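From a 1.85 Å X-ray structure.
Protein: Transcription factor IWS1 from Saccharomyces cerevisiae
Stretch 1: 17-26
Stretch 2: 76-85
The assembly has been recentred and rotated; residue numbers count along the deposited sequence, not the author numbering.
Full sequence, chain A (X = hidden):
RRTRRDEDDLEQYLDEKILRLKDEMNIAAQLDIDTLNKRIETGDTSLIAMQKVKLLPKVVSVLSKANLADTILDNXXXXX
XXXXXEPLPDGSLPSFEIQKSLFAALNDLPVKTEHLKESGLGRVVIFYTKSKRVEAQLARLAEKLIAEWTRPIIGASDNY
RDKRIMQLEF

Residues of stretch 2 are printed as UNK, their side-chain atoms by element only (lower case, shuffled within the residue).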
# COMPACT_ATOMS: atom_id res chain seq x y z
N LYS A 17 -2.44 -15.01 -9.46
CA LYS A 17 -1.97 -13.79 -10.09
C LYS A 17 -1.85 -12.65 -9.04
O LYS A 17 -0.87 -11.92 -9.03
CB LYS A 17 -2.88 -13.42 -11.26
CG LYS A 17 -2.54 -12.11 -11.96
CD LYS A 17 -2.93 -10.88 -11.11
CE LYS A 17 -2.40 -9.51 -11.65
NZ LYS A 17 -0.92 -9.35 -11.82
N ILE A 18 -2.83 -12.56 -8.13
CA ILE A 18 -2.78 -11.56 -7.03
C ILE A 18 -1.72 -11.95 -6.01
O ILE A 18 -1.06 -11.09 -5.44
CB ILE A 18 -4.16 -11.35 -6.35
CG1 ILE A 18 -4.98 -10.24 -7.02
CG2 ILE A 18 -3.99 -10.86 -4.92
CD1 ILE A 18 -4.96 -10.20 -8.55
N LEU A 19 -1.55 -13.24 -5.76
CA LEU A 19 -0.54 -13.69 -4.79
C LEU A 19 0.92 -13.46 -5.25
O LEU A 19 1.79 -13.17 -4.42
CB LEU A 19 -0.82 -15.13 -4.30
CG LEU A 19 -2.10 -15.30 -3.48
CD1 LEU A 19 -2.62 -16.77 -3.47
CD2 LEU A 19 -2.04 -14.71 -2.05
N ARG A 20 1.17 -13.57 -6.55
CA ARG A 20 2.43 -13.21 -7.17
C ARG A 20 2.72 -11.71 -7.13
O ARG A 20 3.86 -11.31 -6.99
CB ARG A 20 2.45 -13.63 -8.63
CG ARG A 20 2.79 -15.08 -8.85
CD ARG A 20 3.11 -15.34 -10.32
NE ARG A 20 2.79 -16.72 -10.69
CZ ARG A 20 3.69 -17.67 -10.96
NH1 ARG A 20 5.00 -17.40 -10.92
NH2 ARG A 20 3.28 -18.89 -11.27
N LEU A 21 1.69 -10.88 -7.28
CA LEU A 21 1.88 -9.45 -7.13
C LEU A 21 2.20 -9.13 -5.66
O LEU A 21 3.08 -8.36 -5.35
CB LEU A 21 0.62 -8.72 -7.58
CG LEU A 21 0.67 -7.20 -7.46
CD1 LEU A 21 1.74 -6.63 -8.39
CD2 LEU A 21 -0.71 -6.63 -7.77
N LYS A 22 1.51 -9.81 -4.78
CA LYS A 22 1.73 -9.63 -3.36
C LYS A 22 3.21 -9.89 -3.05
O LYS A 22 3.90 -9.04 -2.50
CB LYS A 22 0.79 -10.56 -2.64
CG LYS A 22 0.88 -10.50 -1.18
CD LYS A 22 -0.30 -11.29 -0.59
CE LYS A 22 -0.18 -11.35 0.92
NZ LYS A 22 -1.08 -12.46 1.37
N ASP A 23 3.73 -11.02 -3.51
CA ASP A 23 5.16 -11.33 -3.37
C ASP A 23 6.06 -10.34 -4.05
O ASP A 23 7.07 -9.95 -3.50
CB ASP A 23 5.51 -12.72 -3.97
CG ASP A 23 4.82 -13.90 -3.25
OD1 ASP A 23 4.46 -13.79 -2.05
OD2 ASP A 23 4.68 -14.99 -3.91
N GLU A 24 5.76 -9.95 -5.29
CA GLU A 24 6.59 -8.97 -5.92
C GLU A 24 6.64 -7.65 -5.16
O GLU A 24 7.66 -6.97 -5.17
CB GLU A 24 6.07 -8.62 -7.32
CG GLU A 24 6.13 -9.79 -8.33
CD GLU A 24 7.54 -10.01 -8.88
OE1 GLU A 24 8.30 -9.01 -8.96
OE2 GLU A 24 7.89 -11.17 -9.23
N MSE A 25 5.49 -7.24 -4.60
CA MSE A 25 5.48 -5.97 -3.85
C MSE A 25 6.35 -6.09 -2.63
O MSE A 25 7.07 -5.14 -2.27
CB MSE A 25 4.02 -5.62 -3.47
CG MSE A 25 3.26 -5.19 -4.66
SE MSE A 25 1.41 -4.64 -4.03
CE MSE A 25 1.96 -2.87 -3.30
N ASN A 26 6.27 -7.23 -1.95
CA ASN A 26 7.09 -7.39 -0.74
C ASN A 26 8.58 -7.44 -1.08
O ASN A 26 9.39 -6.90 -0.34
CB ASN A 26 6.74 -8.69 0.05
CG ASN A 26 5.33 -8.70 0.55
OD1 ASN A 26 4.77 -9.79 0.87
ND2 ASN A 26 4.72 -7.52 0.61
N UNK A 76 -5.60 -10.83 0.70
CA UNK A 76 -4.85 -9.94 1.59
C UNK A 76 -3.75 -9.19 0.86
O UNK A 76 -2.68 -8.94 1.42
c UNK A 76 -4.27 -10.76 2.77
o UNK A 76 -3.20 -10.35 4.89
n UNK A 76 -4.50 -8.71 4.07
c UNK A 76 -3.94 -9.91 4.00
N UNK A 77 -3.98 -8.81 -0.40
CA UNK A 77 -3.05 -7.93 -1.06
C UNK A 77 -2.88 -6.60 -0.31
O UNK A 77 -1.83 -5.96 -0.37
c UNK A 77 -3.24 -6.61 -4.78
c UNK A 77 -1.24 -7.61 -3.64
c UNK A 77 -3.52 -7.69 -2.49
c UNK A 77 -2.57 -6.91 -3.41
N UNK A 78 -3.89 -6.17 0.41
CA UNK A 78 -3.75 -4.91 1.20
C UNK A 78 -2.62 -4.95 2.21
O UNK A 78 -2.10 -3.95 2.64
c UNK A 78 -7.49 -3.70 1.73
c UNK A 78 -5.09 -4.56 1.83
c UNK A 78 -6.22 -4.15 0.91
c UNK A 78 -5.70 -3.04 0.01
N UNK A 79 -2.19 -6.15 2.58
CA UNK A 79 -1.03 -6.26 3.46
C UNK A 79 0.21 -5.67 2.81
O UNK A 79 1.01 -5.00 3.44
n UNK A 79 0.90 -9.99 4.40
c UNK A 79 -0.73 -7.73 3.79
c UNK A 79 0.17 -7.81 5.05
c UNK A 79 0.48 -9.24 5.39
o UNK A 79 0.29 -9.68 6.54
N UNK A 80 0.42 -6.04 1.57
CA UNK A 80 1.54 -5.49 0.81
C UNK A 80 1.40 -3.98 0.55
O UNK A 80 2.39 -3.29 0.55
o UNK A 80 2.06 -7.57 -0.34
c UNK A 80 1.68 -6.20 -0.52
N UNK A 81 0.18 -3.52 0.29
CA UNK A 81 -0.09 -2.05 0.17
C UNK A 81 0.27 -1.37 1.45
O UNK A 81 0.94 -0.34 1.47
c UNK A 81 -1.86 -2.40 -1.56
c UNK A 81 -1.88 -0.23 -0.18
c UNK A 81 -1.56 -1.77 -0.21
N UNK A 82 -0.11 -1.98 2.56
CA UNK A 82 0.20 -1.40 3.82
C UNK A 82 1.69 -1.34 4.04
O UNK A 82 2.19 -0.36 4.61
c UNK A 82 -0.06 -1.88 6.28
c UNK A 82 -0.01 -3.17 7.08
n UNK A 82 1.17 -5.82 7.83
n UNK A 82 3.14 -4.65 7.97
c UNK A 82 -0.41 -2.31 4.90
n UNK A 82 1.33 -3.49 7.37
c UNK A 82 1.84 -4.67 7.73
N UNK A 83 2.41 -2.38 3.63
CA UNK A 83 3.90 -2.34 3.80
C UNK A 83 4.54 -1.19 2.99
O UNK A 83 5.48 -0.53 3.45
c UNK A 83 4.51 -3.70 3.35
c UNK A 83 4.39 -6.19 3.92
c UNK A 83 6.05 -3.63 3.21
c UNK A 83 4.22 -4.73 4.44
N UNK A 84 4.05 -0.95 1.77
CA UNK A 84 4.52 0.23 1.04
C UNK A 84 4.25 1.56 1.74
O UNK A 84 5.09 2.45 1.70
c UNK A 84 3.96 0.25 -0.39
c UNK A 84 5.22 -1.90 -0.92
c UNK A 84 4.65 -0.67 -2.70
c UNK A 84 5.57 -2.07 -4.46
c UNK A 84 4.23 0.27 -3.64
c UNK A 84 4.45 0.01 -4.99
c UNK A 84 5.32 -1.83 -3.14
n UNK A 84 5.63 -2.58 -2.04
c UNK A 84 5.11 -1.14 -5.39
c UNK A 84 4.60 -0.73 -1.28
N UNK A 85 3.12 1.69 2.44
CA UNK A 85 2.71 2.99 3.00
C UNK A 85 3.31 3.20 4.38
O UNK A 85 3.46 4.34 4.83
c UNK A 85 1.18 2.99 3.13
c UNK A 85 0.78 4.58 1.21
c UNK A 85 0.44 3.20 1.77
c UNK A 85 -1.07 3.01 1.94
O HOH W 1 -1.76 -12.96 4.25
O HOH W 2 4.88 -4.84 0.02
O HOH W 3 2.15 -9.31 2.07

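Position 76 precedes the helix and carries two side-chain carbons, the second bearing one oxygen and one nitrogen, a short amide. Its CB lies 3.9 Å from Lys22 NZ. This is Asn76. Water 1 joins the two side chains, accepting from Lys22 NZ at 3.0 Å and donating to Asn76 OD1 at 3.0 Å.

Position 77 has four carbons forked at the second; they touch Ile18, Leu21, Lys22 and Met25, which makes a hole around them. This is Leu77, a knob in that hole. CD1 sits 3.6 Å from Lys22 CA, close against the backbone of the first helix, while CD2 reaches Leu21 CD2 at 3.9 Å and CB meets Ile18 CG2 at 4.0 Å.

Position 78 shows the same four carbons forked at the second, but its CA-to-CB bond points away and nothing on stretch 1 is touched. It is Leu78, buried against other parts of the structure.

Position 79 has three carbons in line, the third carrying one oxygen and one nitrogen, and its end approaches the Lys22 side chain. It is Gln79. NE2 lies 3.9 Å from Lys22 CE and donates to water 3 at 2.7 Å; that water in turn donates to Asn26 OD1 at 2.9 Å.

Position 80 holds one carbon and one oxygen, with CB pointing toward stretch 1 and 3.8 Å from Met25 CB. This is Ser80. Asn26 ND2 gives OG a weak hydrogen bond at 2.8 Å, its angle being only 125°, and OG also lies 3.2 Å from Lys22 O.

Position 81 bears three carbons, branched at the first. Its CA-to-CB bond points away, yet one branch still comes near Met25 CE. It is Val81, with CG2 4.2 Å from Met25 CE.

Position 82 has three carbons, a nitrogen, then a carbon with two more nitrogens, and makes no contact with stretch 1. The guanidinium marks Arg82.

Position 83 has four carbons, forked at the first with one arm two carbons long, whose tip packs against Asn26. It is Ile83, its CD1 3.6 Å from Asn26 ND2.

Position 84 is unmistakable: one carbon, then fused five- and six-membered rings holding eight carbons and a nitrogen; the nitrogen points at Met25 O and Met25 CE lies over one face. This is Trp84. NE1 donates to Met25 O at 2.9 Å and a nearly straight 173°, while Met25 CE is 3.5 Å from CE2.

Position 85, four carbons forked at the second and too far away to touch stretch 1, is Leu85.

The helices run nearly parallel, 19° between directions and 9.0 Å apart at closest approach, and interlock by two reciprocal knobs. Leu77 enters the first helix; Met25, present as selenomethionine, enters the hole of Leu77, Ser80, Val81 and Trp84. The knobs meet each other, Met25 SE lying 4.0 Å from Leu77 CD1. Trp84 adds both an apolar face and a directional bond to the backbone. Beside this apolar seam, waters bridge polar groups of the two stretches: water 2, for one, accepts from Asn26 ND2 at 2.7 Å and donates to the backbone Ser80 O at 3.0 Å.

Stretch 2 (76-85) NLLQSVRIWL
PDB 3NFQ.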